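Local coordinates for MHC class I protein (Ginglymostoma cirratum, PDB 6LUP) that probably presents bound peptides at the cell surface to T cells, as other MHC class I molecules do, at residues Gly1-Arg6 with Tyr26-Gln31; Gly17-Val22 with Asp36-Glu41; Gln93-Cys98 with Thr108-His113; Cys98-Asp103 with Ile161-Leu166; Gly201-Ser206 with Gly232-His237. All coordinates share one frame; numbering follows the deposited sequence.

Contact 1. Residues Gly1-Arg6 with Tyr26-Gln31; sequences GSHSLR and YVDDQQ
H3 and D28 meet through a His-carboxylate hydrogen bond: H3 ND1 donates to D28 OD2 at 3.0 Å, close to the ring plane and on the syn side of the carboxylate. The other oxygen, D28 OD1, takes the backbone N-H of S4 (S4 N to D28 OD1, 3.0 Å) from above the carboxylate plane, so the two oxygens grip neighbouring residues of one strand. D28 N returns a nearly straight bond to S4 O at 2.8 Å. The setting is the hairpin of strands 3-12 and 21-27 in the floor of the MHC class I platform. L5 pairs with V27 and R6 with Y26, antiparallel, and a type II' turn from V27 to Q30 begins where the pairing ends. On the side of R6 and Y26 the arginine chain bends at chi3 (-55°), which brings R6 NH2 to D28 O at 3.0 Å, above the carbonyl plane. A water accepts from R6 NE at 2.7 Å and is hydrogen-bonded to S4 OG. A second water joins S4 OG to D28 OD1. D29 OD1 stays 4.1 Å from R6 NH2, beyond a salt bridge, while D29 OD2 accepts from H205 N. On the opposite side, L5 packs against helix 148-172.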
# COMPACT_ATOMS: atom_id res chain seq x y z
N GLY A 1 -0.63 21.02 -7.23
CA GLY A 1 -0.66 19.60 -6.78
C GLY A 1 0.43 19.27 -5.77
O GLY A 1 1.58 19.69 -5.92
N SER A 2 0.05 18.50 -4.75
CA SER A 2 0.97 17.97 -3.76
C SER A 2 1.63 16.68 -4.28
O SER A 2 0.98 15.89 -4.96
CB SER A 2 0.19 17.68 -2.47
OG SER A 2 0.96 16.97 -1.53
N HIS A 3 2.91 16.49 -3.98
CA HIS A 3 3.62 15.27 -4.37
C HIS A 3 4.50 14.73 -3.24
O HIS A 3 4.96 15.49 -2.39
CB HIS A 3 4.47 15.49 -5.63
CG HIS A 3 3.67 15.82 -6.86
ND1 HIS A 3 2.89 14.90 -7.51
CD2 HIS A 3 3.54 16.98 -7.55
CE1 HIS A 3 2.31 15.47 -8.55
NE2 HIS A 3 2.69 16.73 -8.60
N SER A 4 4.72 13.41 -3.23
CA SER A 4 5.49 12.78 -2.15
C SER A 4 6.48 11.70 -2.61
O SER A 4 6.27 11.04 -3.62
CB SER A 4 4.55 12.18 -1.10
OG SER A 4 3.85 11.06 -1.61
N LEU A 5 7.55 11.55 -1.85
CA LEU A 5 8.50 10.46 -2.03
C LEU A 5 8.66 9.74 -0.68
O LEU A 5 9.16 10.33 0.28
CB LEU A 5 9.85 11.00 -2.52
CG LEU A 5 11.07 10.08 -2.55
CD1 LEU A 5 10.89 8.89 -3.48
CD2 LEU A 5 12.30 10.88 -2.95
N ARG A 6 8.21 8.49 -0.61
CA ARG A 6 8.18 7.77 0.66
C ARG A 6 8.74 6.36 0.55
O ARG A 6 8.55 5.68 -0.47
CB ARG A 6 6.75 7.72 1.20
CG ARG A 6 6.08 9.08 1.38
CD ARG A 6 4.58 8.94 1.57
NE ARG A 6 3.98 8.19 0.47
CZ ARG A 6 2.79 7.60 0.50
NH1 ARG A 6 2.03 7.68 1.59
NH2 ARG A 6 2.35 6.94 -0.56
N TYR A 26 8.03 4.66 -3.10
CA TYR A 26 6.87 5.25 -3.77
C TYR A 26 7.09 6.70 -4.15
O TYR A 26 7.56 7.49 -3.34
CB TYR A 26 5.64 5.20 -2.87
CG TYR A 26 4.99 3.85 -2.73
CD1 TYR A 26 5.43 2.95 -1.76
CD2 TYR A 26 3.92 3.48 -3.53
CE1 TYR A 26 4.83 1.71 -1.61
CE2 TYR A 26 3.31 2.25 -3.40
CZ TYR A 26 3.77 1.36 -2.44
OH TYR A 26 3.17 0.13 -2.29
N VAL A 27 6.75 7.03 -5.39
CA VAL A 27 6.48 8.41 -5.76
C VAL A 27 4.96 8.54 -5.79
O VAL A 27 4.29 7.83 -6.55
CB VAL A 27 7.07 8.77 -7.14
CG1 VAL A 27 6.69 10.19 -7.52
CG2 VAL A 27 8.59 8.61 -7.13
N ASP A 28 4.42 9.42 -4.96
CA ASP A 28 2.97 9.52 -4.77
C ASP A 28 2.42 8.13 -4.43
O ASP A 28 2.89 7.50 -3.49
CB ASP A 28 2.28 10.12 -6.01
CG ASP A 28 2.69 11.56 -6.28
OD1 ASP A 28 2.80 12.35 -5.31
OD2 ASP A 28 2.91 11.91 -7.46
N ASP A 29 1.45 7.65 -5.20
CA ASP A 29 0.87 6.32 -4.97
C ASP A 29 1.51 5.21 -5.78
O ASP A 29 1.08 4.06 -5.71
CB ASP A 29 -0.63 6.34 -5.26
CG ASP A 29 -1.46 6.86 -4.11
OD1 ASP A 29 -0.89 7.25 -3.07
OD2 ASP A 29 -2.69 6.87 -4.26
N GLN A 30 2.53 5.54 -6.56
CA GLN A 30 3.12 4.57 -7.48
C GLN A 30 4.43 3.99 -6.93
O GLN A 30 5.38 4.74 -6.66
CB GLN A 30 3.33 5.22 -8.85
CG GLN A 30 4.14 4.39 -9.84
CD GLN A 30 4.25 5.06 -11.19
OE1 GLN A 30 3.24 5.27 -11.87
NE2 GLN A 30 5.46 5.40 -11.59
N GLN A 31 4.47 2.67 -6.77
CA GLN A 31 5.70 2.00 -6.37
C GLN A 31 6.68 2.03 -7.52
O GLN A 31 6.32 1.71 -8.66
CB GLN A 31 5.44 0.56 -5.94
CG GLN A 31 6.56 0.00 -5.08
CD GLN A 31 6.61 -1.51 -5.06
OE1 GLN A 31 5.57 -2.17 -5.01
NE2 GLN A 31 7.81 -2.07 -5.07
O HOH W 1 5.08 8.66 -1.95
O HOH W 2 1.13 11.78 -2.73

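Contact 2. Residues Gly17-Val22 with Asp36-Glu41; sequences GIPEFV and DSDRKE
S37 points its short side chain at the bend before F21, and F21 N donates to S37 OG at 2.8 Å, with OG between its own backbone N and carbonyl carbon (chi1 46°), which turns it toward F21. The return bond runs from S37 N to F21 O at 2.9 Å, so one serine uses both its side chain and its amide on one residue. Beside it V22 and D36 form a non-hydrogen-bonded antiparallel pair, where strand 21-27 starts and strand 30-36 ends in the platform sheet. P19 packs next to them, its CB 4.2 Å from D36 CB, and D38 crosses the proline ring at about a right angle with D38 OD2 3.5 Å from P19 CG. The loop is shaped by D36: D36 OD1 accepts from D38 N on its anti lone pair, an Asx turn, and from R39 N on the syn side, at 2.9 Å each. The other oxygen, D36 OD2, takes Q34 NE2. F21 has CG anti to its backbone N (chi1 -179°), and its ring leads away from S37 to stack with W11 and pack on L65 and W68 of helix 55-82.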
# COMPACT_ATOMS: atom_id res chain seq x y z
N GLY A 17 7.68 -17.78 4.62
CA GLY A 17 7.06 -17.08 3.50
C GLY A 17 7.73 -15.80 3.08
O GLY A 17 8.13 -15.64 1.92
N ILE A 18 7.85 -14.88 4.03
CA ILE A 18 8.32 -13.53 3.75
C ILE A 18 9.83 -13.42 3.93
O ILE A 18 10.38 -13.97 4.89
CB ILE A 18 7.52 -12.50 4.59
CG1 ILE A 18 6.11 -12.29 3.99
CG2 ILE A 18 8.25 -11.17 4.75
CD1 ILE A 18 6.08 -11.89 2.52
N PRO A 19 10.52 -12.73 2.98
CA PRO A 19 11.94 -12.39 3.14
C PRO A 19 12.16 -11.60 4.42
O PRO A 19 11.32 -10.79 4.80
CB PRO A 19 12.22 -11.52 1.91
CG PRO A 19 11.23 -11.96 0.90
CD PRO A 19 9.99 -12.30 1.67
N GLU A 20 13.30 -11.83 5.07
CA GLU A 20 13.62 -11.20 6.36
C GLU A 20 13.64 -9.66 6.32
O GLU A 20 13.45 -9.00 7.35
CB GLU A 20 14.95 -11.72 6.89
CG GLU A 20 14.96 -13.21 7.20
CD GLU A 20 16.27 -13.67 7.79
OE1 GLU A 20 16.92 -14.55 7.19
OE2 GLU A 20 16.66 -13.15 8.86
N PHE A 21 13.89 -9.11 5.13
CA PHE A 21 13.87 -7.68 4.90
C PHE A 21 13.27 -7.40 3.53
O PHE A 21 13.65 -8.00 2.53
CB PHE A 21 15.29 -7.11 4.98
CG PHE A 21 15.36 -5.62 4.76
CD1 PHE A 21 14.45 -4.76 5.38
CD2 PHE A 21 16.36 -5.07 3.96
CE1 PHE A 21 14.52 -3.39 5.18
CE2 PHE A 21 16.44 -3.70 3.77
CZ PHE A 21 15.52 -2.86 4.38
N VAL A 22 12.31 -6.48 3.51
CA VAL A 22 11.73 -5.99 2.27
C VAL A 22 11.44 -4.49 2.39
O VAL A 22 10.81 -4.03 3.34
CB VAL A 22 10.46 -6.78 1.86
CG1 VAL A 22 9.53 -6.99 3.04
CG2 VAL A 22 9.74 -6.10 0.71
N ASP A 36 14.84 -6.62 -1.47
CA ASP A 36 14.65 -7.65 -0.44
C ASP A 36 15.93 -8.41 -0.10
O ASP A 36 16.89 -8.39 -0.87
CB ASP A 36 13.51 -8.62 -0.78
CG ASP A 36 13.80 -9.47 -1.99
OD1 ASP A 36 14.68 -10.35 -1.92
OD2 ASP A 36 13.13 -9.28 -3.03
N SER A 37 15.92 -9.07 1.05
CA SER A 37 17.09 -9.76 1.60
C SER A 37 17.46 -11.07 0.90
O SER A 37 18.47 -11.69 1.24
CB SER A 37 16.89 -10.01 3.10
OG SER A 37 15.60 -10.51 3.36
N ASP A 38 16.64 -11.50 -0.06
CA ASP A 38 16.97 -12.66 -0.89
C ASP A 38 17.81 -12.24 -2.10
O ASP A 38 18.92 -12.74 -2.30
CB ASP A 38 15.71 -13.41 -1.33
CG ASP A 38 14.93 -14.01 -0.16
OD1 ASP A 38 15.56 -14.40 0.85
OD2 ASP A 38 13.68 -14.10 -0.26
N ARG A 39 17.29 -11.30 -2.89
CA ARG A 39 17.98 -10.82 -4.08
C ARG A 39 19.10 -9.84 -3.73
O ARG A 39 20.10 -9.75 -4.45
CB ARG A 39 17.00 -10.17 -5.05
CG ARG A 39 17.50 -10.15 -6.48
CD ARG A 39 16.91 -9.00 -7.27
NE ARG A 39 17.63 -8.80 -8.53
CZ ARG A 39 17.11 -9.04 -9.73
NH1 ARG A 39 15.86 -9.47 -9.86
NH2 ARG A 39 17.85 -8.82 -10.82
N LYS A 40 18.92 -9.10 -2.64
CA LYS A 40 19.91 -8.16 -2.10
C LYS A 40 20.35 -7.04 -3.07
O LYS A 40 21.48 -6.57 -3.03
CB LYS A 40 21.14 -8.91 -1.56
CG LYS A 40 20.83 -9.94 -0.48
CD LYS A 40 22.12 -10.39 0.21
CE LYS A 40 21.97 -11.77 0.84
NZ LYS A 40 21.05 -11.75 2.02
N GLU A 41 19.42 -6.63 -3.93
CA GLU A 41 19.66 -5.53 -4.87
C GLU A 41 18.42 -4.65 -4.98
O GLU A 41 17.29 -5.14 -4.92
CB GLU A 41 20.02 -6.05 -6.26
CG GLU A 41 21.37 -6.72 -6.35
CD GLU A 41 21.63 -7.35 -7.70
OE1 GLU A 41 20.68 -7.89 -8.32
OE2 GLU A 41 22.80 -7.31 -8.16

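Contact 3. Residues Gln93-Cys98 with Thr108-His113; sequences QLMCGC and TGFVQH
Strands 93-98 and 108-113 run antiparallel at 177°, their axes 4.5 Å apart, with M95 facing Q112 and G97 facing F110 as hydrogen-bonded pairs; the shortest of the four bonds is Q112 N to M95 O at 2.7 Å. Side chains divide between the two faces of this hairpin. On the face of M95 and Q112, the F110 ring folds back over the opposite strand: chi1 of 67° sets CG between the backbone N and carbonyl carbon, and the ring lies flat with G97 N above its centre. G97 CA makes a CH-pi contact with the same ring, 4.2 Å from the centroid. M95 bends at chi3 (74°) and sets its methyl CE 3.7 Å from F110 CE2, while M95 CB lies at the ring edge. The other face carries L94, C96, V111 and H113. L94 runs alongside H113 and places CG over the imidazole face, a CH-pi contact 4.1 Å from the centroid, and its CD2 meets V111 CG2 at 3.7 Å. C96 CB packs on V111 CB, and C96 also touches the bound peptide, so this face belongs to the groove floor. H113 ND1 is hydrogen-bonded to Y92 OH, and its ring meets W144 edge-to-face. Below the floor, M95 and Q112 pack on aromatic side chains of the partner protein chain; strands 3-12 and 118-124 flank the pair, and V111 reaches T154 of helix 148-172.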
# COMPACT_ATOMS: atom_id res chain seq x y z
N GLN A 93 9.70 -1.94 11.65
CA GLN A 93 9.24 -1.15 10.52
C GLN A 93 9.80 0.26 10.54
O GLN A 93 9.97 0.86 11.61
CB GLN A 93 7.71 -1.09 10.48
CG GLN A 93 7.06 -2.40 10.08
CD GLN A 93 5.59 -2.44 10.41
OE1 GLN A 93 5.20 -2.62 11.56
NE2 GLN A 93 4.75 -2.27 9.39
N LEU A 94 10.10 0.79 9.36
CA LEU A 94 10.56 2.16 9.21
C LEU A 94 9.79 2.83 8.08
O LEU A 94 9.66 2.28 6.99
CB LEU A 94 12.05 2.21 8.91
CG LEU A 94 12.86 3.49 9.15
CD1 LEU A 94 14.25 3.32 8.59
CD2 LEU A 94 12.23 4.73 8.56
N MET A 95 9.29 4.03 8.35
CA MET A 95 8.65 4.87 7.35
C MET A 95 9.40 6.18 7.30
O MET A 95 9.52 6.86 8.33
CB MET A 95 7.24 5.22 7.79
CG MET A 95 6.14 4.36 7.21
SD MET A 95 4.57 4.76 8.00
CE MET A 95 4.20 6.35 7.24
N CYS A 96 9.88 6.57 6.13
CA CYS A 96 10.35 7.94 5.97
C CYS A 96 10.00 8.48 4.60
O CYS A 96 9.76 7.72 3.66
CB CYS A 96 11.84 8.07 6.27
SG CYS A 96 12.89 6.98 5.30
N GLY A 97 9.95 9.80 4.52
CA GLY A 97 9.68 10.47 3.26
C GLY A 97 9.49 11.96 3.39
O GLY A 97 9.65 12.52 4.47
N CYS A 98 9.14 12.58 2.27
CA CYS A 98 8.95 14.01 2.20
C CYS A 98 7.76 14.32 1.30
O CYS A 98 7.39 13.49 0.47
CB CYS A 98 10.20 14.68 1.64
SG CYS A 98 10.69 14.06 0.01
N THR A 108 7.06 19.22 3.92
CA THR A 108 7.04 18.37 5.11
C THR A 108 7.91 17.13 4.95
O THR A 108 8.31 16.78 3.84
CB THR A 108 5.60 17.96 5.51
OG1 THR A 108 5.08 17.01 4.57
CG2 THR A 108 4.68 19.18 5.58
N GLY A 109 8.21 16.49 6.06
CA GLY A 109 9.02 15.29 6.08
C GLY A 109 8.78 14.52 7.36
O GLY A 109 8.30 15.08 8.34
N PHE A 110 9.11 13.23 7.34
CA PHE A 110 8.86 12.36 8.48
C PHE A 110 9.79 11.16 8.47
O PHE A 110 10.22 10.70 7.41
CB PHE A 110 7.40 11.86 8.48
CG PHE A 110 7.07 10.94 7.33
CD1 PHE A 110 6.63 11.46 6.11
CD2 PHE A 110 7.19 9.56 7.47
CE1 PHE A 110 6.32 10.61 5.05
CE2 PHE A 110 6.89 8.71 6.41
CZ PHE A 110 6.46 9.24 5.20
N VAL A 111 10.10 10.67 9.66
CA VAL A 111 10.75 9.38 9.83
C VAL A 111 10.16 8.74 11.09
O VAL A 111 10.23 9.31 12.18
CB VAL A 111 12.30 9.46 9.83
CG1 VAL A 111 12.83 10.46 10.85
CG2 VAL A 111 12.93 8.09 10.03
N GLN A 112 9.55 7.57 10.91
CA GLN A 112 8.83 6.88 11.97
C GLN A 112 9.27 5.43 12.04
O GLN A 112 9.37 4.76 11.01
CB GLN A 112 7.32 6.94 11.72
CG GLN A 112 6.71 8.33 11.76
CD GLN A 112 5.39 8.42 11.02
OE1 GLN A 112 5.17 9.35 10.24
NE2 GLN A 112 4.51 7.45 11.24
N HIS A 113 9.52 4.96 13.25
CA HIS A 113 9.94 3.58 13.48
C HIS A 113 8.89 2.85 14.31
O HIS A 113 8.25 3.44 15.19
CB HIS A 113 11.28 3.53 14.21
CG HIS A 113 12.38 4.27 13.51
ND1 HIS A 113 13.56 3.66 13.14
CD2 HIS A 113 12.50 5.57 13.14
CE1 HIS A 113 14.35 4.55 12.57
NE2 HIS A 113 13.73 5.71 12.55

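Contact 4. Residues Cys98-Asp103 with Ile161-Leu166; sequences CELRDD and ICIEWL
The disulfide that ties the alpha-2 helix to the floor of the class I groove is the centre of this contact: C98 on strand 91-100 is joined to C162 on helix 148-172, SG to SG at 2.1 Å, with chi3 of -83°, close to the 90° that a relaxed disulfide prefers. C162 sends SG anti to its backbone N (chi1 -176°), down from the helix toward the strand, and C98 points up to meet it. An apolar patch continues from the bridge along the strand. I163 reaches down with CD1, which sits 3.9 Å from C98 CB and 3.8 Å from E99 O. L100 is met by two helix side chains: its CD1 meets I163 CG2 at 4.0 Å, while its CB takes L166 CD2 at 3.9 Å. E99 points away from the helix; its OE1 is gripped side-on by R101 through both NE and NH1, a salt bridge lying in the guanidinium plane. The helix passes over the strand at -52°, with the axes 8.1 Å apart. L5 of the adjacent strand 3-12 packs against C98, C162 and L166, N107 adjoins L100 and I163, and on the groove side I161 and W165 meet aromatic side-chain atoms of the bound peptide.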
# COMPACT_ATOMS: atom_id res chain seq x y z
N CYS A 98 9.14 12.58 2.27
CA CYS A 98 8.95 14.01 2.20
C CYS A 98 7.76 14.32 1.30
O CYS A 98 7.39 13.49 0.47
CB CYS A 98 10.20 14.68 1.64
SG CYS A 98 10.69 14.06 0.01
N GLU A 99 7.18 15.50 1.48
CA GLU A 99 6.09 15.96 0.63
C GLU A 99 6.39 17.35 0.07
O GLU A 99 6.76 18.25 0.82
CB GLU A 99 4.77 15.96 1.39
CG GLU A 99 3.59 16.46 0.58
CD GLU A 99 2.28 16.32 1.31
OE1 GLU A 99 2.03 17.11 2.25
OE2 GLU A 99 1.49 15.42 0.95
N LEU A 100 6.22 17.49 -1.24
CA LEU A 100 6.42 18.75 -1.94
C LEU A 100 5.08 19.42 -2.22
O LEU A 100 4.16 18.80 -2.76
CB LEU A 100 7.17 18.50 -3.25
CG LEU A 100 7.48 19.66 -4.19
CD1 LEU A 100 8.61 20.52 -3.65
CD2 LEU A 100 7.83 19.11 -5.56
N ARG A 101 4.99 20.70 -1.86
CA ARG A 101 3.76 21.47 -2.01
C ARG A 101 3.97 22.73 -2.85
O ARG A 101 4.89 23.51 -2.59
CB ARG A 101 3.20 21.84 -0.64
CG ARG A 101 2.86 20.66 0.25
CD ARG A 101 2.07 21.10 1.47
NE ARG A 101 1.84 19.99 2.39
CZ ARG A 101 1.43 20.13 3.65
NH1 ARG A 101 1.26 19.06 4.41
NH2 ARG A 101 1.20 21.34 4.16
N ASP A 102 3.11 22.91 -3.85
CA ASP A 102 3.07 24.15 -4.64
C ASP A 102 1.93 25.06 -4.19
O ASP A 102 2.05 26.28 -4.21
CB ASP A 102 2.99 23.86 -6.15
CG ASP A 102 1.95 22.80 -6.51
OD1 ASP A 102 0.98 22.60 -5.74
OD2 ASP A 102 2.10 22.17 -7.58
N ASP A 103 0.82 24.44 -3.78
CA ASP A 103 -0.33 25.14 -3.21
C ASP A 103 -0.02 25.52 -1.76
O ASP A 103 -0.15 24.69 -0.85
CB ASP A 103 -1.60 24.28 -3.28
CG ASP A 103 -2.02 23.96 -4.72
OD1 ASP A 103 -2.34 24.91 -5.48
OD2 ASP A 103 -2.04 22.76 -5.08
N ILE A 161 17.68 16.40 0.30
CA ILE A 161 17.93 15.32 -0.64
C ILE A 161 16.62 14.73 -1.18
O ILE A 161 16.46 14.58 -2.40
CB ILE A 161 18.82 14.23 0.01
CG1 ILE A 161 20.24 14.75 0.20
CG2 ILE A 161 18.85 12.97 -0.85
CD1 ILE A 161 21.02 14.08 1.31
N CYS A 162 15.70 14.43 -0.28
CA CYS A 162 14.43 13.78 -0.63
C CYS A 162 13.62 14.64 -1.60
O CYS A 162 13.15 14.15 -2.63
CB CYS A 162 13.64 13.48 0.65
SG CYS A 162 12.08 12.59 0.43
N ILE A 163 13.46 15.91 -1.26
CA ILE A 163 12.75 16.87 -2.11
C ILE A 163 13.39 16.98 -3.49
O ILE A 163 12.69 16.92 -4.51
CB ILE A 163 12.70 18.27 -1.43
CG1 ILE A 163 11.80 18.26 -0.18
CG2 ILE A 163 12.29 19.35 -2.43
CD1 ILE A 163 10.33 17.99 -0.42
N GLU A 164 14.71 17.11 -3.53
CA GLU A 164 15.45 17.27 -4.79
C GLU A 164 15.25 16.11 -5.77
O GLU A 164 14.97 16.33 -6.94
CB GLU A 164 16.93 17.51 -4.50
CG GLU A 164 17.78 17.74 -5.74
CD GLU A 164 19.27 17.88 -5.45
OE1 GLU A 164 20.01 18.28 -6.38
OE2 GLU A 164 19.71 17.59 -4.30
N TRP A 165 15.39 14.88 -5.27
CA TRP A 165 15.19 13.68 -6.09
C TRP A 165 13.72 13.47 -6.48
O TRP A 165 13.43 13.02 -7.59
CB TRP A 165 15.76 12.44 -5.40
CG TRP A 165 17.25 12.40 -5.48
CD1 TRP A 165 18.14 13.04 -4.66
CD2 TRP A 165 18.03 11.71 -6.46
NE1 TRP A 165 19.42 12.78 -5.07
CE2 TRP A 165 19.39 11.97 -6.17
CE3 TRP A 165 17.72 10.89 -7.56
CZ2 TRP A 165 20.44 11.43 -6.93
CZ3 TRP A 165 18.76 10.36 -8.31
CH2 TRP A 165 20.11 10.63 -7.99
N LEU A 166 12.81 13.81 -5.57
CA LEU A 166 11.38 13.77 -5.89
C LEU A 166 11.11 14.64 -7.12
O LEU A 166 10.39 14.22 -8.02
CB LEU A 166 10.51 14.21 -4.70
CG LEU A 166 9.00 14.32 -4.95
CD1 LEU A 166 8.38 13.01 -5.43
CD2 LEU A 166 8.26 14.83 -3.72

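Contact 5. Residues Gly201-Ser206 with Gly232-His237; sequences GFYPHS and GSYQIH
The Y234 ring carries H205 CB squarely over one face, 3.4 Å from the centroid and on the ring normal, a CH-pi contact; F202 O lies at its edge, in plane. The H205 ring follows with its edge toward that face, an edge-to-face pair with planes at 62°. The F202 ring has Y234 O over one face, 3.2 Å above the plane and offset toward the rim, while P204 O and H205 O sit at its edge. F202 and Y234 cross at about a right angle, with F202 CE1 3.6 Å from Y234 CB; chi1 of 58° swings F202 toward strand 234-241, where its CZ also meets I236 CG2. Y203 runs alongside Y234, its CD2 4.1 Å from Y234 CE1 and its ring edge facing G232 O, and P204 CB lies over the centre of one face of Y203. The backbones pair as well: Y234 N donates to F202 O at 2.8 Å, the return bond, F202 N to Y234 O, is weak at 3.3 Å, and G201 and F202 together oppose Y234 as a G1 beta bulge. The peptide before P204 is cis. This is the end of strand 194-202 in the C1-set immunoglobulin domain, where the chain turns off the sheet. Strand 222-228 lends V226 to H205 and Y234, H256 meets F202, and the Y203 and Y234 hydroxyls make weak bonds to D29 of the platform.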
# COMPACT_ATOMS: atom_id res chain seq x y z
N GLY A 201 -9.80 1.29 -12.60
CA GLY A 201 -8.70 1.78 -13.44
C GLY A 201 -8.22 3.19 -13.16
O GLY A 201 -7.60 3.82 -14.03
N PHE A 202 -8.48 3.70 -11.96
CA PHE A 202 -8.09 5.06 -11.61
C PHE A 202 -6.81 5.14 -10.79
O PHE A 202 -6.46 4.22 -10.04
CB PHE A 202 -9.23 5.82 -10.92
CG PHE A 202 -9.74 5.18 -9.66
CD1 PHE A 202 -9.15 5.45 -8.43
CD2 PHE A 202 -10.85 4.33 -9.69
CE1 PHE A 202 -9.63 4.87 -7.26
CE2 PHE A 202 -11.34 3.75 -8.53
CZ PHE A 202 -10.73 4.01 -7.31
N TYR A 203 -6.10 6.25 -10.96
CA TYR A 203 -4.88 6.56 -10.21
C TYR A 203 -4.80 8.08 -10.03
O TYR A 203 -5.03 8.81 -10.99
CB TYR A 203 -3.63 6.04 -10.94
CG TYR A 203 -2.35 6.53 -10.30
CD1 TYR A 203 -1.84 7.79 -10.61
CD2 TYR A 203 -1.69 5.75 -9.36
CE1 TYR A 203 -0.69 8.26 -10.00
CE2 TYR A 203 -0.53 6.21 -8.75
CZ TYR A 203 -0.04 7.46 -9.07
OH TYR A 203 1.10 7.92 -8.46
N PRO A 204 -4.45 8.56 -8.82
CA PRO A 204 -4.10 7.83 -7.60
C PRO A 204 -5.32 7.28 -6.86
O PRO A 204 -6.45 7.44 -7.34
CB PRO A 204 -3.38 8.89 -6.75
CG PRO A 204 -3.98 10.18 -7.18
CD PRO A 204 -4.31 10.02 -8.64
N HIS A 205 -5.10 6.65 -5.71
CA HIS A 205 -6.13 5.86 -5.02
C HIS A 205 -7.29 6.69 -4.47
O HIS A 205 -8.43 6.22 -4.43
CB HIS A 205 -5.50 5.03 -3.90
CG HIS A 205 -5.34 5.79 -2.62
ND1 HIS A 205 -6.22 5.65 -1.56
CD2 HIS A 205 -4.42 6.70 -2.23
CE1 HIS A 205 -5.84 6.45 -0.57
NE2 HIS A 205 -4.75 7.10 -0.96
N SER A 206 -6.98 7.92 -4.05
CA SER A 206 -7.94 8.81 -3.40
C SER A 206 -9.14 9.12 -4.30
O SER A 206 -8.97 9.54 -5.45
CB SER A 206 -7.23 10.11 -2.99
OG SER A 206 -7.97 10.82 -2.01
N GLY A 232 -1.23 -1.10 -10.89
CA GLY A 232 -0.99 0.18 -10.22
C GLY A 232 -2.22 1.06 -10.09
O GLY A 232 -2.17 2.09 -9.42
N SER A 233 -3.32 0.66 -10.71
CA SER A 233 -4.58 1.41 -10.59
C SER A 233 -5.43 0.87 -9.44
O SER A 233 -5.09 -0.13 -8.82
CB SER A 233 -5.35 1.41 -11.91
OG SER A 233 -5.92 0.14 -12.18
N TYR A 234 -6.55 1.55 -9.17
CA TYR A 234 -7.43 1.19 -8.06
C TYR A 234 -8.88 1.05 -8.50
O TYR A 234 -9.25 1.48 -9.59
CB TYR A 234 -7.29 2.21 -6.92
CG TYR A 234 -5.87 2.36 -6.42
CD1 TYR A 234 -4.98 3.23 -7.06
CD2 TYR A 234 -5.41 1.62 -5.33
CE1 TYR A 234 -3.67 3.35 -6.63
CE2 TYR A 234 -4.10 1.75 -4.89
CZ TYR A 234 -3.24 2.62 -5.54
OH TYR A 234 -1.94 2.75 -5.11
N GLN A 235 -9.69 0.44 -7.64
CA GLN A 235 -11.12 0.27 -7.90
C GLN A 235 -11.94 0.42 -6.62
O GLN A 235 -11.41 0.28 -5.51
CB GLN A 235 -11.41 -1.09 -8.56
CG GLN A 235 -11.13 -2.30 -7.69
CD GLN A 235 -11.75 -3.58 -8.23
OE1 GLN A 235 -11.29 -4.13 -9.23
NE2 GLN A 235 -12.79 -4.05 -7.57
N ILE A 236 -13.23 0.70 -6.79
CA ILE A 236 -14.16 0.81 -5.67
C ILE A 236 -15.58 0.50 -6.12
O ILE A 236 -15.99 0.86 -7.23
CB ILE A 236 -14.08 2.19 -4.96
CG1 ILE A 236 -14.99 2.22 -3.72
CG2 ILE A 236 -14.38 3.33 -5.94
CD1 ILE A 236 -14.74 3.39 -2.79
N HIS A 237 -16.32 -0.19 -5.25
CA HIS A 237 -17.73 -0.49 -5.49
C HIS A 237 -18.55 0.17 -4.39
O HIS A 237 -18.33 -0.10 -3.21
CB HIS A 237 -17.97 -2.00 -5.46
CG HIS A 237 -17.32 -2.75 -6.59
ND1 HIS A 237 -18.04 -3.49 -7.50
CD2 HIS A 237 -16.02 -2.87 -6.94
CE1 HIS A 237 -17.21 -4.04 -8.37
NE2 HIS A 237 -15.98 -3.68 -8.05

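How the contacts relate
Four of the contacts share the platform sheet, and the fifth belongs to the immunoglobulin domain. Contact 3 is the most buried and rests on regular strand pairing with apolar and aromatic packing; the other four are partly buried. In contacts 1 and 2, both on strand 21-27 with centres 23 Å apart, polar side chains bond to backbone where strand pairing ends. Contact 4 replaces such bonds with a covalent bridge and shares C98 with contact 3, so C98 belongs to both the floor hairpin and the helix contact. Contact 5 relies on aromatic faces and a bulged strand end. Contact 1 touches contacts 3 and 4 through backbone bonds from L5 and H3, and meets contact 5 through D29.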